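Local structure of dihydropteroate synthase (Xanthomonas albilineans, 6OFW) at residues B[117-122]-B[137-142]; B[222-227]-B[262-267]. The protein probably catalyses the condensation of para-aminobenzoate with 6-hydroxymethyl-7,8-dihydropterin diphosphate to give 7,8-dihydropteroate, a precursor of folate. All coordinates share one frame; numbering follows the deposited sequence.

Interaction 1. Residues B[117-122]-B[137-142]; sequences GMINDV and LRVPVV. With 22D (4-{[(2-amino-4-oxo-3,4-dihydropteridin-6-yl)methyl]amino}benzoic acid), chain E.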
ATOM      1  N   GLY B 117      -0.743 -27.502 -10.321  1.00 15.84           N
ATOM      2  CA  GLY B 117      -0.138 -27.045 -11.564  1.00 15.03           C
ATOM      3  C   GLY B 117       1.204 -26.371 -11.437  1.00 19.58           C
ATOM      4  O   GLY B 117       1.794 -25.988 -12.449  1.00 19.42           O
ATOM      5  N   MET B 118       1.726 -26.235 -10.213  1.00 15.18           N
ATOM      6  CA  MET B 118       3.011 -25.578  -9.989  1.00 13.52           C
ATOM      7  C   MET B 118       3.602 -26.111  -8.703  1.00 14.93           C
ATOM      8  O   MET B 118       2.859 -26.469  -7.785  1.00 14.51           O
ATOM      9  CB  MET B 118       2.774 -24.040  -9.880  1.00 16.20           C
ATOM     10  CG  MET B 118       3.996 -23.213  -9.442  1.00 19.54           C
ATOM     11  SD  MET B 118       3.664 -21.429  -9.264  1.00 23.58           S
ATOM     12  CE  MET B 118       3.228 -21.032 -10.900  1.00 20.82           C
ATOM     13  N   ILE B 119       4.928 -26.122  -8.616  1.00 12.27           N
ATOM     14  CA  ILE B 119       5.637 -26.535  -7.404  1.00 12.30           C
ATOM     15  C   ILE B 119       6.352 -25.319  -6.843  1.00 15.50           C
ATOM     16  O   ILE B 119       7.146 -24.668  -7.539  1.00 13.35           O
ATOM     17  CB  ILE B 119       6.614 -27.727  -7.639  1.00 15.37           C
ATOM     18  CG1 ILE B 119       5.829 -29.001  -8.044  1.00 16.56           C
ATOM     19  CG2 ILE B 119       7.462 -28.001  -6.375  1.00 13.90           C
ATOM     20  CD1 ILE B 119       6.583 -29.938  -8.882  1.00 23.34           C
ATOM     21  N   ASN B 120       6.058 -25.001  -5.582  1.00 10.60           N
ATOM     22  CA  ASN B 120       6.692 -23.886  -4.914  1.00  9.83           C
ATOM     23  C   ASN B 120       7.681 -24.493  -3.931  1.00 11.72           C
ATOM     24  O   ASN B 120       7.277 -25.004  -2.887  1.00 10.95           O
ATOM     25  CB  ASN B 120       5.627 -22.982  -4.252  1.00 10.59           C
ATOM     26  CG  ASN B 120       6.228 -21.881  -3.444  1.00 23.23           C
ATOM     27  OD1 ASN B 120       7.333 -21.462  -3.710  1.00 16.44           O
ATOM     28  ND2 ASN B 120       5.534 -21.452  -2.414  1.00 23.30           N
ATOM     29  N   ASP B 121       8.967 -24.490  -4.277  1.00 10.69           N
ATOM     30  CA  ASP B 121       9.958 -25.171  -3.447  1.00 11.63           C
ATOM     31  C   ASP B 121      10.917 -24.266  -2.666  1.00 16.09           C
ATOM     32  O   ASP B 121      11.872 -23.719  -3.225  1.00 13.95           O
ATOM     33  CB  ASP B 121      10.749 -26.188  -4.308  1.00 12.33           C
ATOM     34  CG  ASP B 121      11.634 -27.153  -3.528  1.00 18.60           C
ATOM     35  OD1 ASP B 121      11.679 -27.057  -2.272  1.00 18.31           O
ATOM     36  OD2 ASP B 121      12.278 -28.001  -4.162  1.00 17.90           O
ATOM     37  N   VAL B 122      10.738 -24.228  -1.332  1.00 14.22           N
ATOM     38  CA  VAL B 122      11.632 -23.465  -0.433  1.00 13.76           C
ATOM     39  C   VAL B 122      13.095 -23.944  -0.514  1.00 18.33           C
ATOM     40  O   VAL B 122      14.000 -23.191  -0.176  1.00 19.14           O
ATOM     41  CB  VAL B 122      11.157 -23.415   1.051  1.00 18.27           C
ATOM     42  CG1 VAL B 122       9.832 -22.667   1.187  1.00 17.92           C
ATOM     43  CG2 VAL B 122      11.084 -24.815   1.687  1.00 17.95           C
ATOM     44  N   LEU B 137       7.435 -33.903 -14.489  1.00 31.30           N
ATOM     45  CA  LEU B 137       6.102 -33.327 -14.310  1.00 29.49           C
ATOM     46  C   LEU B 137       5.722 -32.234 -15.289  1.00 32.09           C
ATOM     47  O   LEU B 137       4.527 -32.039 -15.498  1.00 33.54           O
ATOM     48  CB  LEU B 137       5.905 -32.838 -12.865  1.00 29.04           C
ATOM     49  CG  LEU B 137       5.904 -33.945 -11.779  1.00 32.97           C
ATOM     50  CD1 LEU B 137       6.115 -33.360 -10.385  1.00 33.36           C
ATOM     51  CD2 LEU B 137       4.669 -34.829 -11.833  1.00 31.87           C
ATOM     52  N   ARG B 138       6.698 -31.525 -15.879  1.00 27.10           N
ATOM     53  CA  ARG B 138       6.479 -30.434 -16.838  1.00 27.22           C
ATOM     54  C   ARG B 138       5.454 -29.368 -16.328  1.00 29.89           C
ATOM     55  O   ARG B 138       4.502 -29.001 -17.035  1.00 31.91           O
ATOM     56  CB  ARG B 138       6.112 -30.980 -18.237  1.00 28.90           C
ATOM     57  N   VAL B 139       5.649 -28.926 -15.072  1.00 21.28           N
ATOM     58  CA  VAL B 139       4.865 -27.884 -14.385  1.00 18.00           C
ATOM     59  C   VAL B 139       5.862 -26.772 -14.025  1.00 19.16           C
ATOM     60  O   VAL B 139       7.043 -27.091 -13.825  1.00 15.98           O
ATOM     61  CB  VAL B 139       4.132 -28.380 -13.088  1.00 20.72           C
ATOM     62  CG1 VAL B 139       2.979 -29.334 -13.393  1.00 19.77           C
ATOM     63  CG2 VAL B 139       5.104 -28.983 -12.074  1.00 20.73           C
ATOM     64  N   PRO B 140       5.438 -25.486 -13.854  1.00 16.34           N
ATOM     65  CA  PRO B 140       6.404 -24.463 -13.412  1.00 16.12           C
ATOM     66  C   PRO B 140       6.899 -24.768 -11.996  1.00 17.86           C
ATOM     67  O   PRO B 140       6.215 -25.441 -11.222  1.00 18.07           O
ATOM     68  CB  PRO B 140       5.597 -23.157 -13.428  1.00 17.75           C
ATOM     69  CG  PRO B 140       4.368 -23.452 -14.222  1.00 22.56           C
ATOM     70  CD  PRO B 140       4.093 -24.904 -14.036  1.00 18.40           C
ATOM     71  N   VAL B 141       8.070 -24.257 -11.658  1.00 14.37           N
ATOM     72  CA  VAL B 141       8.681 -24.464 -10.339  1.00 13.87           C
ATOM     73  C   VAL B 141       9.311 -23.176  -9.841  1.00 17.16           C
ATOM     74  O   VAL B 141      10.052 -22.522 -10.585  1.00 14.53           O
ATOM     75  CB  VAL B 141       9.703 -25.637 -10.311  1.00 17.42           C
ATOM     76  CG1 VAL B 141      10.815 -25.467 -11.349  1.00 17.55           C
ATOM     77  CG2 VAL B 141      10.292 -25.845  -8.906  1.00 16.58           C
ATOM     78  N   VAL B 142       9.066 -22.858  -8.546  1.00 11.36           N
ATOM     79  CA  VAL B 142       9.663 -21.722  -7.864  1.00 10.71           C
ATOM     80  C   VAL B 142      10.926 -22.190  -7.171  1.00 16.07           C
ATOM     81  O   VAL B 142      10.858 -23.074  -6.317  1.00 16.95           O
ATOM     82  CB  VAL B 142       8.712 -21.060  -6.823  1.00 13.96           C
ATOM     83  CG1 VAL B 142       9.397 -19.881  -6.129  1.00 13.32           C
ATOM     84  CG2 VAL B 142       7.395 -20.643  -7.459  1.00 13.71           C
TER
HETATM   85  C7  22D E 401       6.375 -20.298   2.973  1.00 21.99           C
HETATM   86  N8  22D E 401       6.523 -20.493   1.541  1.00 20.77           N
HETATM   87  C8A 22D E 401       7.067 -19.548   0.746  1.00 19.97           C
HETATM   88  N1  22D E 401       7.146 -19.796  -0.591  1.00 18.91           N
HETATM   89  C2  22D E 401       7.803 -18.899  -1.326  1.00 22.26           C
HETATM   90  N2  22D E 401       8.027 -19.146  -2.615  1.00 22.07           N
HETATM   91  N3  22D E 401       8.290 -17.720  -0.832  1.00 22.03           N
HETATM   92  C4  22D E 401       8.182 -17.306   0.478  1.00 20.31           C
HETATM   93  O4  22D E 401       8.611 -16.211   0.813  1.00 19.20           O
HETATM   94  C4A 22D E 401       7.527 -18.288   1.333  1.00 20.52           C
HETATM   95  N5  22D E 401       7.343 -18.019   2.676  1.00 20.06           N
HETATM   96  C6  22D E 401       6.835 -18.928   3.418  1.00 23.87           C
HETATM   97  C9  22D E 401       6.691 -18.724   4.902  1.00 22.96           C
HETATM   98  N10 22D E 401       7.989 -18.293   5.381  1.00 26.59           N
HETATM   99  CBX 22D E 401       8.206 -17.499   6.483  1.00 27.55           C
HETATM  100  CAR 22D E 401       9.501 -17.073   6.776  1.00 25.72           C
HETATM  101  CAT 22D E 401       9.713 -16.111   7.747  1.00 24.82           C
HETATM  102  CAQ 22D E 401       7.143 -17.030   7.249  1.00 26.79           C
HETATM  103  CAS 22D E 401       7.360 -16.084   8.234  1.00 26.23           C
HETATM  104  CBY 22D E 401       8.642 -15.584   8.471  1.00 25.11           C
HETATM  105  CBV 22D E 401       8.821 -14.403   9.342  1.00 24.16           C
HETATM  106  OAJ 22D E 401      10.003 -13.853   9.295  1.00 32.41           O
HETATM  107  OXT 22D E 401       7.917 -13.999  10.050  1.00 22.37           O
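I119 lays its CD1 against V139 CG2 and L137 CD1, and this is the apolar centre of the contact: CD1 lies 3.6 Å from V139 CG2 and 3.8 Å from L137 CD1, crossing both side chains at about a right angle. With CG1 beside the backbone N (chi1 -65°), the arm points toward the end of helix 130-137 and the link into the next strand. M108 and V112 of helix 105-114 cover this side of the sheet. On the other face M118 bends at chi3 so that its CE comes to 4.1 Å from P140 CB, the two side chains crossing at about a right angle, and its SD makes a looser contact with V142 CG2; L188 of the neighbouring strand packs on P140 and V142.

Between these two layers run the backbones of two parallel strands. I119 is bonded from both its N and its O, donating to P140 O at 3.0 Å and accepting from V142 N at 2.8 Å. The pairing then passes to D121 N, which donates to V142 O. D121 turns its carboxylate away from V142, where the backbone N-H groups of Q123 and L125 bind it.

At the polar edge N120 lies side by side with V142 and carries its amide to the pterin of 22D. Its OD1 accepts from 22D N2 at 2.7 Å in an almost straight bond (174°), and its ND2 donates to 22D N1 at 2.9 Å. V142 CB packs against the same OD1, 3.4 Å away, and ND2 also bonds D61 OD2. A donor and an acceptor on one amide thus read the amino group and ring nitrogen of the pterin as a pair, and the D61 bond helps fix which way round the amide sits.

Interaction 2. Residues B[222-227]-B[262-267]; sequences GLSRKR and VHDVAA. With 22D (4-{[(2-amino-4-oxo-3,4-dihydropteridin-6-yl)methyl]amino}benzoic acid), chain E; SO4 (sulfate ion), chain F.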
ATOM      1  N   GLY B 222       7.516 -12.784  -1.353  1.00 10.88           N
ATOM      2  CA  GLY B 222       6.593 -13.089  -0.258  1.00  9.29           C
ATOM      3  C   GLY B 222       7.046 -12.416   1.026  1.00 12.31           C
ATOM      4  O   GLY B 222       7.941 -12.900   1.613  1.00 12.50           O
ATOM      5  N   LEU B 223       6.423 -11.310   1.406  1.00 10.63           N
ATOM      6  CA  LEU B 223       6.766 -10.582   2.643  1.00 11.67           C
ATOM      7  C   LEU B 223       5.516 -10.516   3.511  1.00 16.69           C
ATOM      8  O   LEU B 223       5.545  -9.810   4.470  1.00 16.91           O
ATOM      9  CB  LEU B 223       7.236  -9.172   2.309  1.00 30.00           C
ATOM     10  CG  LEU B 223       8.535  -9.061   1.524  1.00 30.00           C
ATOM     11  CD1 LEU B 223       8.287  -8.487   0.153  1.00 30.00           C
ATOM     12  CD2 LEU B 223       9.557  -8.219   2.247  1.00 30.00           C
ATOM     13  N   SER B 224       4.516 -11.318   3.167  1.00 10.42           N
ATOM     14  CA  SER B 224       3.207 -11.273   3.821  1.00 10.41           C
ATOM     15  C   SER B 224       3.256 -11.494   5.336  1.00 13.03           C
ATOM     16  O   SER B 224       3.573 -12.566   5.726  1.00 12.96           O
ATOM     17  CB  SER B 224       2.242 -12.186   3.162  1.00 10.50           C
ATOM     18  OG  SER B 224       0.975 -11.879   3.603  1.00 10.64           O
ATOM     19  N   ARG B 225       2.933 -10.452   6.083  1.00  9.32           N
ATOM     20  CA  ARG B 225       2.791 -10.402   7.549  1.00  9.28           C
ATOM     21  C   ARG B 225       4.027 -10.929   8.270  1.00 13.35           C
ATOM     22  O   ARG B 225       3.927 -11.410   9.400  1.00 12.62           O
ATOM     23  CB  ARG B 225       1.563 -11.214   7.993  1.00  9.65           C
ATOM     24  CG  ARG B 225       0.246 -10.785   7.347  1.00 12.51           C
ATOM     25  CD  ARG B 225      -0.836 -11.682   7.875  1.00 11.97           C
ATOM     26  NE  ARG B 225      -2.148 -11.265   7.392  1.00 13.07           N
ATOM     27  CZ  ARG B 225      -3.278 -11.807   7.808  1.00 31.23           C
ATOM     28  NH1 ARG B 225      -3.263 -12.781   8.712  1.00 25.82           N
ATOM     29  NH2 ARG B 225      -4.435 -11.380   7.331  1.00 19.92           N
ATOM     30  N   LYS B 226       5.172 -10.867   7.605  1.00  9.74           N
ATOM     31  CA  LYS B 226       6.411 -11.417   8.114  1.00  9.55           C
ATOM     32  C   LYS B 226       7.005 -10.555   9.225  1.00 12.39           C
ATOM     33  O   LYS B 226       6.688  -9.370   9.347  1.00  9.81           O
ATOM     34  CB  LYS B 226       7.390 -11.685   6.946  1.00 12.76           C
ATOM     35  CG  LYS B 226       7.002 -12.970   6.182  1.00 10.67           C
ATOM     36  CD  LYS B 226       8.012 -13.400   5.138  1.00 13.96           C
ATOM     37  CE  LYS B 226       7.556 -14.689   4.503  1.00 21.15           C
ATOM     38  NZ  LYS B 226       8.430 -15.120   3.380  1.00 17.77           N
ATOM     39  N   ARG B 227       7.821 -11.182  10.084  1.00 11.75           N
ATOM     40  CA  ARG B 227       8.431 -10.500  11.224  1.00 12.42           C
ATOM     41  C   ARG B 227       9.176  -9.217  10.823  1.00 14.21           C
ATOM     42  O   ARG B 227       9.069  -8.242  11.539  1.00 14.93           O
ATOM     43  CB  ARG B 227       9.317 -11.477  12.000  1.00 18.47           C
ATOM     44  CG  ARG B 227       9.987 -10.884  13.245  1.00 40.06           C
ATOM     45  CD  ARG B 227      11.063 -11.802  13.793  1.00 61.93           C
ATOM     46  NE  ARG B 227      10.497 -12.877  14.611  1.00 82.11           N
ATOM     47  CZ  ARG B 227      10.317 -14.128  14.198  1.00101.23           C
ATOM     48  NH1 ARG B 227      10.667 -14.488  12.967  1.00 91.57           N
ATOM     49  NH2 ARG B 227       9.794 -15.033  15.015  1.00 88.61           N
ATOM     50  N   VAL B 262       0.784 -13.662  -0.873  1.00  7.97           N
ATOM     51  CA  VAL B 262       0.124 -12.876   0.179  1.00  7.07           C
ATOM     52  C   VAL B 262      -1.032 -13.581   0.902  1.00  9.85           C
ATOM     53  O   VAL B 262      -1.694 -14.437   0.337  1.00  9.23           O
ATOM     54  CB  VAL B 262      -0.357 -11.494  -0.399  1.00  8.70           C
ATOM     55  CG1 VAL B 262       0.722 -10.833  -1.277  1.00  8.56           C
ATOM     56  CG2 VAL B 262      -1.652 -11.624  -1.195  1.00  7.31           C
ATOM     57  N   HIS B 263      -1.297 -13.159   2.153  1.00  6.81           N
ATOM     58  CA  HIS B 263      -2.468 -13.607   2.916  1.00  6.64           C
ATOM     59  C   HIS B 263      -3.641 -12.685   2.537  1.00 10.88           C
ATOM     60  O   HIS B 263      -4.776 -13.145   2.388  1.00 10.44           O
ATOM     61  CB  HIS B 263      -2.228 -13.454   4.428  1.00  7.55           C
ATOM     62  CG  HIS B 263      -1.154 -14.341   4.964  1.00 11.01           C
ATOM     63  ND1 HIS B 263       0.120 -13.871   5.182  1.00 12.60           N
ATOM     64  CD2 HIS B 263      -1.208 -15.646   5.323  1.00 12.45           C
ATOM     65  CE1 HIS B 263       0.806 -14.898   5.652  1.00 12.27           C
ATOM     66  NE2 HIS B 263       0.041 -15.981   5.763  1.00 12.32           N
ATOM     67  N   ASP B 264      -3.346 -11.376   2.367  1.00  8.26           N
ATOM     68  CA  ASP B 264      -4.333 -10.319   2.155  1.00  7.51           C
ATOM     69  C   ASP B 264      -4.532 -10.027   0.689  1.00 10.67           C
ATOM     70  O   ASP B 264      -4.045  -9.038   0.131  1.00  6.85           O
ATOM     71  CB  ASP B 264      -3.969  -9.083   2.985  1.00  8.13           C
ATOM     72  CG  ASP B 264      -3.718  -9.479   4.423  1.00 12.56           C
ATOM     73  OD1 ASP B 264      -4.710  -9.666   5.176  1.00 12.82           O
ATOM     74  OD2 ASP B 264      -2.543  -9.659   4.789  1.00 16.44           O
ATOM     75  N   VAL B 265      -5.278 -10.931   0.073  1.00  9.90           N
ATOM     76  CA  VAL B 265      -5.493 -10.910  -1.367  1.00 10.59           C
ATOM     77  C   VAL B 265      -6.263  -9.675  -1.833  1.00 11.42           C
ATOM     78  O   VAL B 265      -5.749  -8.983  -2.708  1.00 11.08           O
ATOM     79  CB  VAL B 265      -6.124 -12.227  -1.888  1.00 14.01           C
ATOM     80  CG1 VAL B 265      -6.483 -12.110  -3.372  1.00 13.93           C
ATOM     81  CG2 VAL B 265      -5.170 -13.409  -1.661  1.00 13.28           C
ATOM     82  N   ALA B 266      -7.475  -9.419  -1.310  1.00  9.72           N
ATOM     83  CA  ALA B 266      -8.307  -8.265  -1.795  1.00  9.31           C
ATOM     84  C   ALA B 266      -7.576  -6.948  -1.653  1.00 12.40           C
ATOM     85  O   ALA B 266      -7.573  -6.135  -2.589  1.00 10.08           O
ATOM     86  CB  ALA B 266      -9.640  -8.205  -1.052  1.00 10.31           C
ATOM     87  N   ALA B 267      -6.846  -6.776  -0.513  1.00  7.97           N
ATOM     88  CA  ALA B 267      -6.106  -5.557  -0.266  1.00  7.32           C
ATOM     89  C   ALA B 267      -4.952  -5.392  -1.238  1.00 11.10           C
ATOM     90  O   ALA B 267      -4.748  -4.288  -1.736  1.00  9.70           O
ATOM     91  CB  ALA B 267      -5.598  -5.524   1.165  1.00  8.88           C
TER
HETATM   92  C7  22D E 401       6.375 -20.298   2.973  1.00 21.99           C
HETATM   93  N8  22D E 401       6.523 -20.493   1.541  1.00 20.77           N
HETATM   94  C8A 22D E 401       7.067 -19.548   0.746  1.00 19.97           C
HETATM   95  N1  22D E 401       7.146 -19.796  -0.591  1.00 18.91           N
HETATM   96  C2  22D E 401       7.803 -18.899  -1.326  1.00 22.26           C
HETATM   97  N2  22D E 401       8.027 -19.146  -2.615  1.00 22.07           N
HETATM   98  N3  22D E 401       8.290 -17.720  -0.832  1.00 22.03           N
HETATM   99  C4  22D E 401       8.182 -17.306   0.478  1.00 20.31           C
HETATM  100  O4  22D E 401       8.611 -16.211   0.813  1.00 19.20           O
HETATM  101  C4A 22D E 401       7.527 -18.288   1.333  1.00 20.52           C
HETATM  102  N5  22D E 401       7.343 -18.019   2.676  1.00 20.06           N
HETATM  103  C6  22D E 401       6.835 -18.928   3.418  1.00 23.87           C
HETATM  104  C9  22D E 401       6.691 -18.724   4.902  1.00 22.96           C
HETATM  105  N10 22D E 401       7.989 -18.293   5.381  1.00 26.59           N
HETATM  106  CBX 22D E 401       8.206 -17.499   6.483  1.00 27.55           C
HETATM  107  CAR 22D E 401       9.501 -17.073   6.776  1.00 25.72           C
HETATM  108  CAT 22D E 401       9.713 -16.111   7.747  1.00 24.82           C
HETATM  109  CAQ 22D E 401       7.143 -17.030   7.249  1.00 26.79           C
HETATM  110  CAS 22D E 401       7.360 -16.084   8.234  1.00 26.23           C
HETATM  111  CBY 22D E 401       8.642 -15.584   8.471  1.00 25.11           C
HETATM  112  CBV 22D E 401       8.821 -14.403   9.342  1.00 24.16           C
HETATM  113  OAJ 22D E 401      10.003 -13.853   9.295  1.00 32.41           O
HETATM  114  OXT 22D E 401       7.917 -13.999  10.050  1.00 22.37           O
HETATM  115  S   SO4 F 402       3.003 -18.441   5.764  1.00 25.28           S
HETATM  116  O1  SO4 F 402       2.766 -19.586   4.861  1.00 29.01           O
HETATM  117  O2  SO4 F 402       3.504 -17.358   4.982  1.00 24.26           O
HETATM  118  O3  SO4 F 402       1.773 -18.077   6.434  1.00 22.57           O
HETATM  119  O4  SO4 F 402       3.992 -18.835   6.753  1.00 26.17           O
HETATM  120  O   HOH W   1      -0.693  -9.790   2.962  1.00  8.29           O
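The loop after strand 220-221 and the turn after strand 259-262 meet beside the substrate pocket, at the C-terminal ends of two adjacent barrel strands, and the contact centres on S224. Its OG, placed opposite the backbone N by chi1 of -166°, is held by three partners: the backbone N of H263 donates to it at 3.0 Å, H263 ND1 lies 2.7 Å away in a hydrogen bond of undecided direction, and a water links it to D264 OD2. One hydroxyl thus ties both main chain and ring of H263. With ND1 engaged, H263 NE2 donates to sulfate O3 at 2.8 Å, the oxygen at the ring edge. R261 and N27 also bind that anion, probably from the crystallisation liquor.

R225 stretches past the imidazole, its CD 3.6 Å from H263 ND1, and H263 CB lies over one face of the guanidinium, toward its rim. The extended chain ends in a side-on salt bridge to D264. NH2 meets OD1 at 2.8 Å, near the guanidinium plane, while NE donates to OD2 on its syn lone pair at 3.1 Å; the two flat groups are turned 32° against each other.

The same loop also binds 22D, through a side chain and a backbone N-H. The aliphatic chain of K226 lies flat over one face of the benzoate ring, CE 3.5 Å from 22D CBX. Around NZ stand four acceptors, 22D O4, 22D N5 (the longer ligand bond), G222 O and F193 O, so its hydrogens must be shared. R227 N donates to the carboxylate oxygen OXT of 22D at 2.8 Å.

Loops that follow the strands and converge on ligand and anion are the hallmark of active sites in TIM barrels, the fold of the pterin-binding enzymes.

Overall arrangement
Interactions 1 and 2 lie on opposite sides of the chain's centre, their own centres 21 Å apart and their nearest atoms about 8 Å apart, and 22D spans the space between them. The 117-122 and 137-142 pair belongs to neighbouring strands of the barrel and takes the amino-pyrimidine end of the pterin. The 222-227 loop binds the far side of the pterin and the benzoate carboxylate, while H263 of 262-267 helps bind the sulfate. D190, on the strand next to 141-144, adds another hydrogen bond to 22D. Two separate parts of one barrel thus bind a single product-like ligand from both of its ends.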